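Local coordinates for StAR-related lipid transfer protein 13 (Homo sapiens, PDB 2PSO) that activates the GTPase activity of RhoA and perhaps Cdc42; this chain is its START domain, of a family that binds lipids, at residues N60-F65 against L76-V81; V173-L179 against L190-I196; R98-D102 against E217-I221; R93-E97 against L139-K143. All coordinates share one frame; numbering follows the deposited sequence.

Interaction 1 (N60-F65 against L76-V81); sequences NTDLAF and LWKASV
A beta hairpin near one edge of the curved sheet of the START helix-grip fold joins Asp-62 and Ser-80 as a hydrogen-bonded pair. Strands 62-65 and 76-81 run antiparallel, at 169° to each other. Ser-80 N donates to Asp-62 O at 2.9 Å, and the return bond from Asp-62 N to Ser-80 O is weak at 3.4 Å. Further along, Lys-78 N donates to Ala-64 O at 3.1 Å. Leu-63, Phe-65, Trp-77 and Ala-79 share one face of the sheet. Asp-62, Ala-64, Lys-78 and Ser-80 share the other.

Trp-77 buries the most surface against the facing strand. Its CG stands opposite the carbonyl carbon (chi1 -63°), and the indole reaches toward the neighbouring strand. Phe-65 CB then lies over the six-membered ring, 3.8 Å from its centroid, as a CH-pi contact. The Phe-65 ring turns its edge to the indole face in an offset edge-to-face pair, with planes 61° apart. Leu-63 CD1 packs obliquely on Trp-77 CE3 at 3.9 Å.

Phe-210 of the C-terminal helix also meets the Trp-77 ring. Ser-80 OG is hydrogen-bonded to Thr-191 OG1 on the next strand. At the open end of the hairpin, Thr-61 and Val-81 lie side by side, with Thr-61 CG2 at 3.6 Å from Val-81 CG1.

Interaction 2 (V173-L179 against L190-I196); sequences VMDSQYL and LTHICRI
His-192 carries its imidazole opposite its own backbone N (chi1 -170°), while Tyr-178 has CG opposite the carbonyl carbon (chi1 -69°). These torsions bring the two rings together face to face. The centroids of the Tyr-178 and His-192 rings are 3.8 Å apart and the planes differ by 8°. Tyr-178 CZ sits over the centre of the imidazole, and His-192 CD2 over the centre of the phenol ring. Ser-176 meets the imidazole at its edge. Its OG and His-192 NE2 are hydrogen-bonded at 2.8 Å, and either could donate. The stack and this bond together probably hold the buried imidazole in its tilt and rotation. Leu-190 CD1 touches the edge of the Tyr-178 ring, and Tyr-178 OH is hydrogen-bonded to Glu-217 OE2 on the C-terminal helix.

On the other face of the sheet, Gln-177 NE2 lies 3.7 Å from Ile-193 CG2. The backbones of Leu-179 and Thr-191 bond in both directions, with Leu-179 N to Thr-191 O at 2.8 Å.

At the far end, Arg-195 O takes two donors, Met-174 N at 3.0 Å and Asp-175 N at 3.2 Å. Met-174 CE covers one face of the Arg-195 guanidinium, which is anchored elsewhere by Asp-70 and Leu-74 O. Two residues facing one in this way make a classic beta bulge. It interrupts the antiparallel hairpin of strands 169-182 and 188-196, part of the sheet that grips the C-terminal helix in START domains.

Interaction 3 (R98-D102 against E217-I221); sequences RHLWD and EVARI
Trp-101 lies between Arg-98 and Ile-221, one on each face of its indole. Ile-221 runs alongside the ring. Its CG1 sits over the centre of the indole, 3.5 Å from the six-membered ring centroid, as a CH-pi contact. Arg-98 CG covers the opposite face, offset toward the rim. Trp-101 CG lies between the backbone N and the carbonyl carbon (chi1 52°), and the ring stands against the helix. Trp-101 CZ3 also meets Glu-217 CG at 3.5 Å. Arg-220 passes by the Trp-101 carbonyl, with Arg-220 NE 3.0 Å from Trp-101 O.

The contact joins the loop after helix 87-96 to helix 209-223, the C-terminal helix that the sheet grips in the START fold. Trp-101 NE1 is hydrogen-bonded to Arg-93 O in helix 87-96.

Beyond the CZ3 end of the indole, Arg-98, Asp-102 and Glu-217 form a salt-bridge network. Arg-98 NH2 is 3.3 Å from Glu-217 OE1, but the oxygen lies well out of the guanidinium plane, its other oxygen being held by Tyr-178. The two flat groups stand 87° apart, and only their charges attract. Arg-98 NH2 also bridges to Asp-102 OD2 at 3.0 Å, while Asp-102 OD1 accepts from Asp-104 N.

Interaction 4 (R93-E97 against L139-K143); sequences RVLRE and LRTWK
Leu-95 has the most surface covered here, and its two methyl groups meet different partners. CD1 lies over the face of the Trp-142 indole, 4.1 Å from the centroid of the five-membered ring and 14° off its normal. This is a CH-pi contact, with the two side chains crossing at about a right angle. CD2 lies over one face of the Arg-140 guanidinium, though how closely is doubtful.

Arg-140 reaches from its strand, with a bend at chi3, to the backbone of Leu-95. There its NH1 gives a weak hydrogen bond to Leu-95 O at 3.3 Å. Trp-142 CG occupies the position between the backbone N and the carbonyl carbon (chi1 54°), which turns the indole toward the helix. Arg-96 NH1 comes to 3.6 Å from Trp-142 CH2, with its guanidinium plane perpendicular to the ring.

The guanidinium groups of Arg-96 and Arg-140 lie near each other, and both form salt bridges to Glu-119, one to each carboxylate oxygen, which probably offsets their like charge. Tyr-121 adds a cation-pi contact to Arg-140. Together these contacts fasten helix 87-96 to strand 134-143, a helix-on-sheet contact within the helix-grip fold of the START domain.

From the N terminus, interaction 1 closes first, as a local hairpin between 60-65 and 76-81. The chain then enters helix 87-96, where interaction 4 opens, and the next loop, where interaction 3 opens. Interaction 4 closes at 139-143. Interaction 2 follows as a second hairpin, 173-179 with 190-196. Interaction 3 closes last, at 217-221 in the C-terminal helix. Interaction 2 is therefore nested inside interaction 3, while interactions 3 and 4 cross. The two hairpins join in one sheet through neighbouring strands 76-83 and 188-196. Val-218 packs the C-terminal helix on interaction 1, and Val-94 touches both Tyr-178 of interaction 2 and Ile-221 of interaction 3.

Interaction 1 (N60-F65 against L76-V81)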
loop_
_atom_site.group_PDB
_atom_site.type_symbol
_atom_site.label_atom_id
_atom_site.label_comp_id
_atom_site.label_asym_id
_atom_site.label_seq_id
_atom_site.Cartn_x
_atom_site.Cartn_y
_atom_site.Cartn_z
ATOM N N ASN A 60 8.036 5.674 -13.618
ATOM C CA ASN A 60 9.144 5.952 -12.714
ATOM C C ASN A 60 8.974 5.441 -11.278
ATOM O O ASN A 60 9.217 6.170 -10.336
ATOM C CB ASN A 60 9.410 7.453 -12.697
ATOM C CG ASN A 60 10.832 7.787 -13.049
ATOM O OD1 ASN A 60 11.767 7.217 -12.495
ATOM N ND2 ASN A 60 11.010 8.714 -13.986
ATOM N N THR A 61 8.552 4.194 -11.110
ATOM C CA THR A 61 8.395 3.629 -9.776
ATOM C C THR A 61 9.265 2.400 -9.617
ATOM O O THR A 61 9.553 1.726 -10.591
ATOM C CB THR A 61 6.961 3.180 -9.549
ATOM O OG1 THR A 61 6.471 2.640 -10.773
ATOM C CG2 THR A 61 6.100 4.350 -9.196
ATOM N N ASP A 62 9.670 2.112 -8.385
ATOM C CA ASP A 62 10.312 0.854 -8.045
ATOM C C ASP A 62 9.331 -0.108 -7.376
ATOM O O ASP A 62 8.903 0.134 -6.254
ATOM C CB ASP A 62 11.492 1.113 -7.122
ATOM C CG ASP A 62 12.736 1.579 -7.880
ATOM O OD1 ASP A 62 12.622 2.097 -9.032
ATOM O OD2 ASP A 62 13.844 1.427 -7.320
ATOM N N LEU A 63 8.995 -1.201 -8.057
ATOM C CA LEU A 63 8.174 -2.286 -7.488
ATOM C C LEU A 63 8.985 -3.559 -7.136
ATOM O O LEU A 63 10.032 -3.829 -7.748
ATOM C CB LEU A 63 7.118 -2.663 -8.508
ATOM C CG LEU A 63 5.939 -3.481 -8.025
ATOM C CD1 LEU A 63 5.456 -2.878 -6.739
ATOM C CD2 LEU A 63 4.880 -3.430 -9.118
ATOM N N ALA A 64 8.495 -4.337 -6.160
ATOM C CA ALA A 64 9.103 -5.616 -5.759
ATOM C C ALA A 64 8.141 -6.424 -4.895
ATOM O O ALA A 64 7.208 -5.860 -4.326
ATOM C CB ALA A 64 10.398 -5.396 -5.011
ATOM N N PHE A 65 8.335 -7.745 -4.810
ATOM C CA PHE A 65 7.523 -8.525 -3.872
ATOM C C PHE A 65 8.280 -9.539 -3.054
ATOM O O PHE A 65 9.495 -9.682 -3.163
ATOM C CB PHE A 65 6.302 -9.164 -4.524
ATOM C CG PHE A 65 6.624 -10.132 -5.608
ATOM C CD1 PHE A 65 6.836 -11.482 -5.321
ATOM C CD2 PHE A 65 6.658 -9.722 -6.927
ATOM C CE1 PHE A 65 7.110 -12.384 -6.315
ATOM C CE2 PHE A 65 6.926 -10.637 -7.944
ATOM C CZ PHE A 65 7.162 -11.968 -7.632
ATOM N N LEU A 76 3.661 -9.872 -0.146
ATOM C CA LEU A 76 3.939 -8.608 0.487
ATOM C C LEU A 76 4.559 -7.751 -0.586
ATOM O O LEU A 76 5.592 -8.116 -1.135
ATOM C CB LEU A 76 4.966 -8.814 1.583
ATOM C CG LEU A 76 5.294 -7.619 2.466
ATOM C CD1 LEU A 76 4.049 -7.207 3.241
ATOM C CD2 LEU A 76 6.427 -7.971 3.432
ATOM N N TRP A 77 3.958 -6.614 -0.895
ATOM C CA TRP A 77 4.532 -5.737 -1.915
ATOM C C TRP A 77 5.256 -4.521 -1.375
ATOM O O TRP A 77 5.067 -4.128 -0.234
ATOM C CB TRP A 77 3.457 -5.247 -2.838
ATOM C CG TRP A 77 2.803 -6.322 -3.582
ATOM C CD1 TRP A 77 1.713 -7.044 -3.199
ATOM C CD2 TRP A 77 3.176 -6.803 -4.869
ATOM N NE1 TRP A 77 1.370 -7.928 -4.188
ATOM C CE2 TRP A 77 2.257 -7.801 -5.224
ATOM C CE3 TRP A 77 4.203 -6.482 -5.763
ATOM C CZ2 TRP A 77 2.331 -8.482 -6.425
ATOM C CZ3 TRP A 77 4.273 -7.158 -6.965
ATOM C CH2 TRP A 77 3.345 -8.148 -7.283
ATOM N N LYS A 78 6.067 -3.915 -2.235
ATOM C CA LYS A 78 6.874 -2.765 -1.874
ATOM C C LYS A 78 7.043 -1.860 -3.073
ATOM O O LYS A 78 7.765 -2.212 -3.995
ATOM C CB LYS A 78 8.243 -3.222 -1.386
ATOM C CG LYS A 78 9.169 -2.096 -1.007
ATOM C CD LYS A 78 10.351 -2.595 -0.189
ATOM C CE LYS A 78 11.443 -3.154 -1.067
ATOM N NZ LYS A 78 12.237 -2.056 -1.688
ATOM N N ALA A 79 6.390 -0.699 -3.057
ATOM C CA ALA A 79 6.550 0.307 -4.117
ATOM C C ALA A 79 7.232 1.593 -3.642
ATOM O O ALA A 79 7.097 1.976 -2.480
ATOM C CB ALA A 79 5.230 0.624 -4.753
ATOM N N SER A 80 7.962 2.250 -4.550
ATOM C CA SER A 80 8.696 3.494 -4.256
ATOM C C SER A 80 8.530 4.628 -5.261
ATOM O O SER A 80 8.150 4.405 -6.412
ATOM C CB SER A 80 10.167 3.207 -4.165
ATOM O OG SER A 80 10.447 2.728 -2.886
ATOM N N VAL A 81 8.819 5.848 -4.802
ATOM C CA VAL A 81 8.967 7.014 -5.659
ATOM C C VAL A 81 9.821 8.025 -4.945
ATOM O O VAL A 81 10.002 7.957 -3.726
ATOM C CB VAL A 81 7.655 7.741 -5.913
ATOM C CG1 VAL A 81 6.913 7.181 -7.119
ATOM C CG2 VAL A 81 6.823 7.733 -4.677
#

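Interaction 2 (V173-L179 against L190-I196)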
loop_
_atom_site.group_PDB
_atom_site.type_symbol
_atom_site.label_atom_id
_atom_site.label_comp_id
_atom_site.label_asym_id
_atom_site.label_seq_id
_atom_site.Cartn_x
_atom_site.Cartn_y
_atom_site.Cartn_z
ATOM N N VAL A 173 -6.320 -5.006 5.687
ATOM C CA VAL A 173 -4.982 -4.490 5.624
ATOM C C VAL A 173 -4.215 -5.328 6.641
ATOM O O VAL A 173 -4.371 -5.147 7.833
ATOM C CB VAL A 173 -4.959 -2.969 5.943
ATOM C CG1 VAL A 173 -3.538 -2.458 6.177
ATOM C CG2 VAL A 173 -5.595 -2.197 4.820
ATOM N N MET A 174 -3.438 -6.297 6.154
ATOM C CA MET A 174 -2.677 -7.193 7.026
ATOM C C MET A 174 -1.395 -6.487 7.417
ATOM O O MET A 174 -1.001 -6.467 8.592
ATOM C CB MET A 174 -2.357 -8.506 6.311
ATOM C CG MET A 174 -3.576 -9.215 5.683
ATOM S SD MET A 174 -3.182 -10.662 4.624
ATOM C CE MET A 174 -1.877 -11.449 5.574
ATOM N N ASP A 175 -0.762 -5.901 6.408
ATOM C CA ASP A 175 0.376 -5.010 6.580
ATOM C C ASP A 175 0.164 -3.781 5.723
ATOM O O ASP A 175 -0.343 -3.870 4.598
ATOM C CB ASP A 175 1.660 -5.679 6.118
ATOM C CG ASP A 175 2.381 -6.381 7.228
ATOM O OD1 ASP A 175 1.729 -6.732 8.227
ATOM O OD2 ASP A 175 3.610 -6.580 7.100
ATOM N N SER A 176 0.535 -2.628 6.267
ATOM C CA SER A 176 0.616 -1.405 5.487
ATOM C C SER A 176 1.505 -0.469 6.230
ATOM O O SER A 176 1.222 -0.110 7.394
ATOM C CB SER A 176 -0.734 -0.743 5.337
ATOM O OG SER A 176 -0.622 0.382 4.475
ATOM N N GLN A 177 2.588 -0.067 5.588
ATOM C CA GLN A 177 3.419 0.886 6.246
ATOM C C GLN A 177 4.078 1.828 5.281
ATOM O O GLN A 177 4.710 1.396 4.320
ATOM C CB GLN A 177 4.416 0.233 7.224
ATOM C CG GLN A 177 5.313 -0.842 6.648
ATOM C CD GLN A 177 4.942 -2.267 7.092
ATOM O OE1 GLN A 177 3.952 -2.495 7.801
ATOM N NE2 GLN A 177 5.752 -3.229 6.671
ATOM N N TYR A 178 3.898 3.130 5.519
ATOM C CA TYR A 178 4.578 4.123 4.699
ATOM C C TYR A 178 5.855 4.488 5.422
ATOM O O TYR A 178 5.813 4.808 6.608
ATOM C CB TYR A 178 3.704 5.356 4.415
ATOM C CG TYR A 178 2.522 5.098 3.494
ATOM C CD1 TYR A 178 1.286 4.690 4.007
ATOM C CD2 TYR A 178 2.632 5.261 2.130
ATOM C CE1 TYR A 178 0.192 4.436 3.188
ATOM C CE2 TYR A 178 1.539 5.012 1.287
ATOM C CZ TYR A 178 0.323 4.596 1.842
ATOM O OH TYR A 178 -0.763 4.342 1.027
ATOM N N LEU A 179 6.983 4.385 4.713
ATOM C CA LEU A 179 8.266 4.871 5.208
ATOM C C LEU A 179 8.694 6.035 4.338
ATOM O O LEU A 179 8.855 5.889 3.121
ATOM C CB LEU A 179 9.340 3.781 5.184
ATOM C CG LEU A 179 8.940 2.399 5.706
ATOM C CD1 LEU A 179 10.094 1.425 5.637
ATOM C CD2 LEU A 179 8.425 2.483 7.128
ATOM N N LEU A 190 9.609 8.075 -0.897
ATOM C CA LEU A 190 8.434 7.483 -0.284
ATOM C C LEU A 190 8.368 5.990 -0.551
ATOM O O LEU A 190 8.441 5.568 -1.694
ATOM C CB LEU A 190 7.182 8.140 -0.853
ATOM C CG LEU A 190 5.814 7.520 -0.504
ATOM C CD1 LEU A 190 5.597 7.455 0.946
ATOM C CD2 LEU A 190 4.724 8.343 -1.144
ATOM N N THR A 191 8.216 5.179 0.482
ATOM C CA THR A 191 8.118 3.739 0.269
ATOM C C THR A 191 6.908 3.157 0.975
ATOM O O THR A 191 6.780 3.260 2.197
ATOM C CB THR A 191 9.367 3.018 0.764
ATOM O OG1 THR A 191 10.478 3.369 -0.067
ATOM C CG2 THR A 191 9.182 1.512 0.731
ATOM N N HIS A 192 6.011 2.550 0.207
ATOM C CA HIS A 192 4.898 1.823 0.788
ATOM C C HIS A 192 5.040 0.279 0.719
ATOM O O HIS A 192 4.891 -0.327 -0.354
ATOM C CB HIS A 192 3.613 2.252 0.116
ATOM C CG HIS A 192 2.394 1.751 0.804
ATOM N ND1 HIS A 192 1.191 1.567 0.151
ATOM C CD2 HIS A 192 2.183 1.391 2.092
ATOM C CE1 HIS A 192 0.291 1.108 1.007
ATOM N NE2 HIS A 192 0.866 1.001 2.195
ATOM N N ILE A 193 5.318 -0.352 1.857
ATOM C CA ILE A 193 5.239 -1.800 1.955
ATOM C C ILE A 193 3.894 -2.283 2.477
ATOM O O ILE A 193 3.609 -2.126 3.655
ATOM C CB ILE A 193 6.279 -2.361 2.928
ATOM C CG1 ILE A 193 7.688 -1.988 2.478
ATOM C CG2 ILE A 193 6.127 -3.897 3.041
ATOM C CD1 ILE A 193 8.688 -2.021 3.598
ATOM N N CYS A 194 3.084 -2.915 1.639
ATOM C CA CYS A 194 1.843 -3.466 2.150
ATOM C C CYS A 194 1.409 -4.847 1.616
ATOM O O CYS A 194 2.015 -5.421 0.718
ATOM C CB CYS A 194 0.730 -2.491 1.901
ATOM S SG CYS A 194 0.227 -2.587 0.208
ATOM N N ARG A 195 0.314 -5.337 2.191
ATOM C CA ARG A 195 -0.187 -6.679 2.009
ATOM C C ARG A 195 -1.649 -6.616 2.400
ATOM O O ARG A 195 -1.993 -6.645 3.578
ATOM C CB ARG A 195 0.537 -7.637 2.958
ATOM C CG ARG A 195 0.213 -9.129 2.740
ATOM C CD ARG A 195 0.916 -10.069 3.745
ATOM N NE ARG A 195 0.955 -11.439 3.239
ATOM C CZ ARG A 195 1.305 -12.534 3.918
ATOM N NH1 ARG A 195 1.666 -12.484 5.193
ATOM N NH2 ARG A 195 1.305 -13.704 3.292
ATOM N N ILE A 196 -2.516 -6.501 1.410
ATOM C CA ILE A 196 -3.933 -6.384 1.675
ATOM C C ILE A 196 -4.656 -7.619 1.145
ATOM O O ILE A 196 -4.243 -8.208 0.143
ATOM C CB ILE A 196 -4.499 -5.124 1.018
ATOM C CG1 ILE A 196 -3.550 -3.948 1.274
ATOM C CG2 ILE A 196 -5.883 -4.809 1.545
ATOM C CD1 ILE A 196 -4.039 -2.618 0.737
#

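Interaction 3 (R98-D102 against E217-I221)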
loop_
_atom_site.group_PDB
_atom_site.type_symbol
_atom_site.label_atom_id
_atom_site.label_comp_id
_atom_site.label_asym_id
_atom_site.label_seq_id
_atom_site.Cartn_x
_atom_site.Cartn_y
_atom_site.Cartn_z
ATOM N N ARG A 98 -5.762 12.731 1.305
ATOM C CA ARG A 98 -5.746 11.685 0.304
ATOM C C ARG A 98 -6.834 11.952 -0.752
ATOM O O ARG A 98 -6.862 11.352 -1.826
ATOM C CB ARG A 98 -5.894 10.338 1.008
ATOM C CG ARG A 98 -6.094 9.194 0.102
ATOM C CD ARG A 98 -6.143 7.898 0.811
ATOM N NE ARG A 98 -6.043 6.834 -0.178
ATOM C CZ ARG A 98 -6.060 5.538 0.111
ATOM N NH1 ARG A 98 -6.187 5.132 1.373
ATOM N NH2 ARG A 98 -5.954 4.655 -0.870
ATOM N N HIS A 99 -7.716 12.900 -0.459
ATOM C CA HIS A 99 -8.712 13.317 -1.426
ATOM C C HIS A 99 -7.984 14.052 -2.536
ATOM O O HIS A 99 -8.468 14.110 -3.666
ATOM C CB HIS A 99 -9.777 14.191 -0.778
ATOM C CG HIS A 99 -9.226 15.188 0.192
ATOM N ND1 HIS A 99 -8.937 16.492 -0.162
ATOM C CD2 HIS A 99 -8.893 15.071 1.503
ATOM C CE1 HIS A 99 -8.455 17.134 0.890
ATOM N NE2 HIS A 99 -8.412 16.293 1.911
ATOM N N LEU A 100 -6.802 14.572 -2.219
ATOM C CA LEU A 100 -5.944 15.212 -3.212
ATOM C C LEU A 100 -5.149 14.258 -4.089
ATOM O O LEU A 100 -4.381 14.708 -4.930
ATOM C CB LEU A 100 -4.950 16.162 -2.541
ATOM C CG LEU A 100 -5.146 17.681 -2.463
ATOM C CD1 LEU A 100 -6.598 18.091 -2.496
ATOM C CD2 LEU A 100 -4.463 18.202 -1.195
ATOM N N TRP A 101 -5.261 12.954 -3.886
ATOM C CA TRP A 101 -4.490 12.036 -4.749
ATOM C C TRP A 101 -5.131 10.696 -5.105
ATOM O O TRP A 101 -4.486 9.838 -5.712
ATOM C CB TRP A 101 -3.085 11.804 -4.228
ATOM C CG TRP A 101 -2.927 11.380 -2.777
ATOM C CD1 TRP A 101 -2.623 12.191 -1.725
ATOM C CD2 TRP A 101 -2.941 10.047 -2.254
ATOM N NE1 TRP A 101 -2.462 11.457 -0.585
ATOM C CE2 TRP A 101 -2.661 10.134 -0.883
ATOM C CE3 TRP A 101 -3.170 8.790 -2.809
ATOM C CZ2 TRP A 101 -2.626 9.008 -0.052
ATOM C CZ3 TRP A 101 -3.144 7.674 -1.977
ATOM C CH2 TRP A 101 -2.876 7.793 -0.620
ATOM N N ASP A 102 -6.392 10.537 -4.713
ATOM C CA ASP A 102 -7.113 9.328 -4.914
ATOM C C ASP A 102 -8.540 9.742 -5.228
ATOM O O ASP A 102 -9.272 10.207 -4.353
ATOM C CB ASP A 102 -7.057 8.477 -3.656
ATOM C CG ASP A 102 -7.622 7.085 -3.862
ATOM O OD1 ASP A 102 -8.307 6.849 -4.885
ATOM O OD2 ASP A 102 -7.389 6.219 -2.984
ATOM N N GLU A 217 -0.311 4.104 -6.742
ATOM C CA GLU A 217 -0.810 4.875 -5.599
ATOM C C GLU A 217 0.295 5.831 -5.222
ATOM O O GLU A 217 0.104 7.043 -5.021
ATOM C CB GLU A 217 -1.142 3.973 -4.410
ATOM C CG GLU A 217 -1.812 4.714 -3.283
ATOM C CD GLU A 217 -1.810 3.945 -1.965
ATOM O OE1 GLU A 217 -2.911 3.534 -1.502
ATOM O OE2 GLU A 217 -0.710 3.759 -1.388
ATOM N N VAL A 218 1.479 5.255 -5.202
ATOM C CA VAL A 218 2.664 5.947 -4.813
ATOM C C VAL A 218 3.109 6.944 -5.888
ATOM O O VAL A 218 3.845 7.873 -5.611
ATOM C CB VAL A 218 3.724 4.919 -4.454
ATOM C CG1 VAL A 218 4.756 4.780 -5.529
ATOM C CG2 VAL A 218 4.325 5.256 -3.114
ATOM N N ALA A 219 2.608 6.782 -7.106
ATOM C CA ALA A 219 2.941 7.702 -8.198
ATOM C C ALA A 219 1.995 8.884 -8.146
ATOM O O ALA A 219 2.377 10.008 -8.467
ATOM C CB ALA A 219 2.823 7.010 -9.523
ATOM N N ARG A 220 0.753 8.615 -7.751
ATOM C CA ARG A 220 -0.234 9.652 -7.612
ATOM C C ARG A 220 0.132 10.566 -6.456
ATOM O O ARG A 220 0.038 11.797 -6.571
ATOM C CB ARG A 220 -1.597 9.052 -7.394
ATOM C CG ARG A 220 -2.168 8.524 -8.650
ATOM C CD ARG A 220 -3.591 8.148 -8.464
ATOM N NE ARG A 220 -3.769 7.399 -7.233
ATOM C CZ ARG A 220 -4.295 6.191 -7.187
ATOM N NH1 ARG A 220 -4.695 5.627 -8.309
ATOM N NH2 ARG A 220 -4.438 5.565 -6.029
ATOM N N ILE A 221 0.588 9.980 -5.353
ATOM C CA ILE A 221 1.029 10.805 -4.248
ATOM C C ILE A 221 2.108 11.739 -4.739
ATOM O O ILE A 221 2.093 12.935 -4.423
ATOM C CB ILE A 221 1.586 9.989 -3.122
ATOM C CG1 ILE A 221 0.436 9.235 -2.427
ATOM C CG2 ILE A 221 2.347 10.916 -2.171
ATOM C CD1 ILE A 221 0.877 8.163 -1.492
#

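Interaction 4 (R93-E97 against L139-K143)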
loop_
_atom_site.group_PDB
_atom_site.type_symbol
_atom_site.label_atom_id
_atom_site.label_comp_id
_atom_site.label_asym_id
_atom_site.label_seq_id
_atom_site.Cartn_x
_atom_site.Cartn_y
_atom_site.Cartn_z
ATOM N N ARG A 93 0.404 14.522 3.582
ATOM C CA ARG A 93 -0.286 14.314 2.334
ATOM C C ARG A 93 -0.927 12.946 2.343
ATOM O O ARG A 93 -2.032 12.789 1.793
ATOM C CB ARG A 93 0.650 14.438 1.138
ATOM C CG ARG A 93 -0.041 14.225 -0.201
ATOM C CD ARG A 93 -1.293 15.112 -0.402
ATOM N NE ARG A 93 -1.036 16.539 -0.286
ATOM C CZ ARG A 93 -0.296 17.232 -1.147
ATOM N NH1 ARG A 93 -0.092 18.519 -0.966
ATOM N NH2 ARG A 93 0.268 16.641 -2.183
ATOM N N VAL A 94 -0.264 11.951 2.967
ATOM C CA VAL A 94 -0.874 10.622 2.987
ATOM C C VAL A 94 -1.932 10.577 4.103
ATOM O O VAL A 94 -2.979 9.944 3.983
ATOM C CB VAL A 94 0.146 9.515 3.235
ATOM C CG1 VAL A 94 -0.565 8.187 3.354
ATOM C CG2 VAL A 94 1.166 9.468 2.145
ATOM N N LEU A 95 -1.638 11.265 5.199
ATOM C CA LEU A 95 -2.404 11.087 6.395
ATOM C C LEU A 95 -3.704 11.869 6.359
ATOM O O LEU A 95 -4.744 11.306 6.698
ATOM C CB LEU A 95 -1.566 11.475 7.606
ATOM C CG LEU A 95 -1.951 10.973 8.993
ATOM C CD1 LEU A 95 -1.990 12.149 9.930
ATOM C CD2 LEU A 95 -3.255 10.329 8.981
ATOM N N ARG A 96 -3.676 13.150 5.965
ATOM C CA ARG A 96 -4.923 13.946 5.989
ATOM C C ARG A 96 -5.394 14.491 4.638
ATOM O O ARG A 96 -6.361 15.249 4.588
ATOM C CB ARG A 96 -4.772 15.100 6.938
ATOM C CG ARG A 96 -4.424 14.716 8.382
ATOM C CD ARG A 96 -5.600 14.035 9.050
ATOM N NE ARG A 96 -5.156 13.522 10.335
ATOM C CZ ARG A 96 -5.788 12.582 11.032
ATOM N NH1 ARG A 96 -5.284 12.191 12.194
ATOM N NH2 ARG A 96 -6.913 12.040 10.562
ATOM N N GLU A 97 -4.733 14.120 3.542
ATOM C CA GLU A 97 -4.974 14.814 2.283
ATOM C C GLU A 97 -5.159 13.885 1.082
ATOM O O GLU A 97 -4.768 14.213 -0.029
ATOM C CB GLU A 97 -3.827 15.775 1.995
ATOM C CG GLU A 97 -3.825 16.983 2.889
ATOM C CD GLU A 97 -2.881 18.061 2.422
ATOM O OE1 GLU A 97 -1.747 17.748 1.985
ATOM O OE2 GLU A 97 -3.296 19.240 2.487
ATOM N N LEU A 139 -6.558 0.636 12.332
ATOM C CA LEU A 139 -5.780 1.279 13.369
ATOM C C LEU A 139 -4.541 1.931 12.686
ATOM O O LEU A 139 -3.753 1.226 12.066
ATOM C CB LEU A 139 -5.354 0.184 14.339
ATOM C CG LEU A 139 -4.464 0.479 15.553
ATOM C CD1 LEU A 139 -5.203 1.314 16.561
ATOM C CD2 LEU A 139 -3.994 -0.824 16.209
ATOM N N ARG A 140 -4.375 3.252 12.727
ATOM C CA ARG A 140 -3.162 3.875 12.140
ATOM C C ARG A 140 -2.444 4.546 13.255
ATOM O O ARG A 140 -3.075 5.146 14.117
ATOM C CB ARG A 140 -3.449 5.033 11.163
ATOM C CG ARG A 140 -4.722 4.987 10.424
ATOM C CD ARG A 140 -5.154 6.368 10.126
ATOM N NE ARG A 140 -5.122 6.676 8.707
ATOM C CZ ARG A 140 -5.467 7.850 8.204
ATOM N NH1 ARG A 140 -5.398 8.050 6.901
ATOM N NH2 ARG A 140 -5.899 8.817 9.003
ATOM N N THR A 141 -1.130 4.531 13.201
ATOM C CA THR A 141 -0.378 5.339 14.096
ATOM C C THR A 141 0.699 5.964 13.230
ATOM O O THR A 141 1.044 5.406 12.199
ATOM C CB THR A 141 0.178 4.488 15.299
ATOM O OG1 THR A 141 1.206 5.212 15.997
ATOM C CG2 THR A 141 0.727 3.153 14.845
ATOM N N TRP A 142 1.210 7.135 13.590
ATOM C CA TRP A 142 2.213 7.756 12.730
ATOM C C TRP A 142 3.250 8.370 13.609
ATOM O O TRP A 142 3.006 8.559 14.787
ATOM C CB TRP A 142 1.621 8.797 11.811
ATOM C CG TRP A 142 0.826 9.844 12.496
ATOM C CD1 TRP A 142 1.231 11.105 12.788
ATOM C CD2 TRP A 142 -0.538 9.743 12.955
ATOM N NE1 TRP A 142 0.220 11.797 13.422
ATOM C CE2 TRP A 142 -0.874 10.985 13.541
ATOM C CE3 TRP A 142 -1.493 8.715 12.954
ATOM C CZ2 TRP A 142 -2.111 11.229 14.132
ATOM C CZ3 TRP A 142 -2.727 8.958 13.540
ATOM C CH2 TRP A 142 -3.029 10.215 14.114
ATOM N N LYS A 143 4.406 8.680 13.032
ATOM C CA LYS A 143 5.565 9.011 13.812
ATOM C C LYS A 143 6.417 9.958 12.978
ATOM O O LYS A 143 6.766 9.626 11.866
ATOM C CB LYS A 143 6.328 7.714 14.122
ATOM C CG LYS A 143 7.352 7.772 15.272
ATOM C CD LYS A 143 6.822 7.139 16.560
#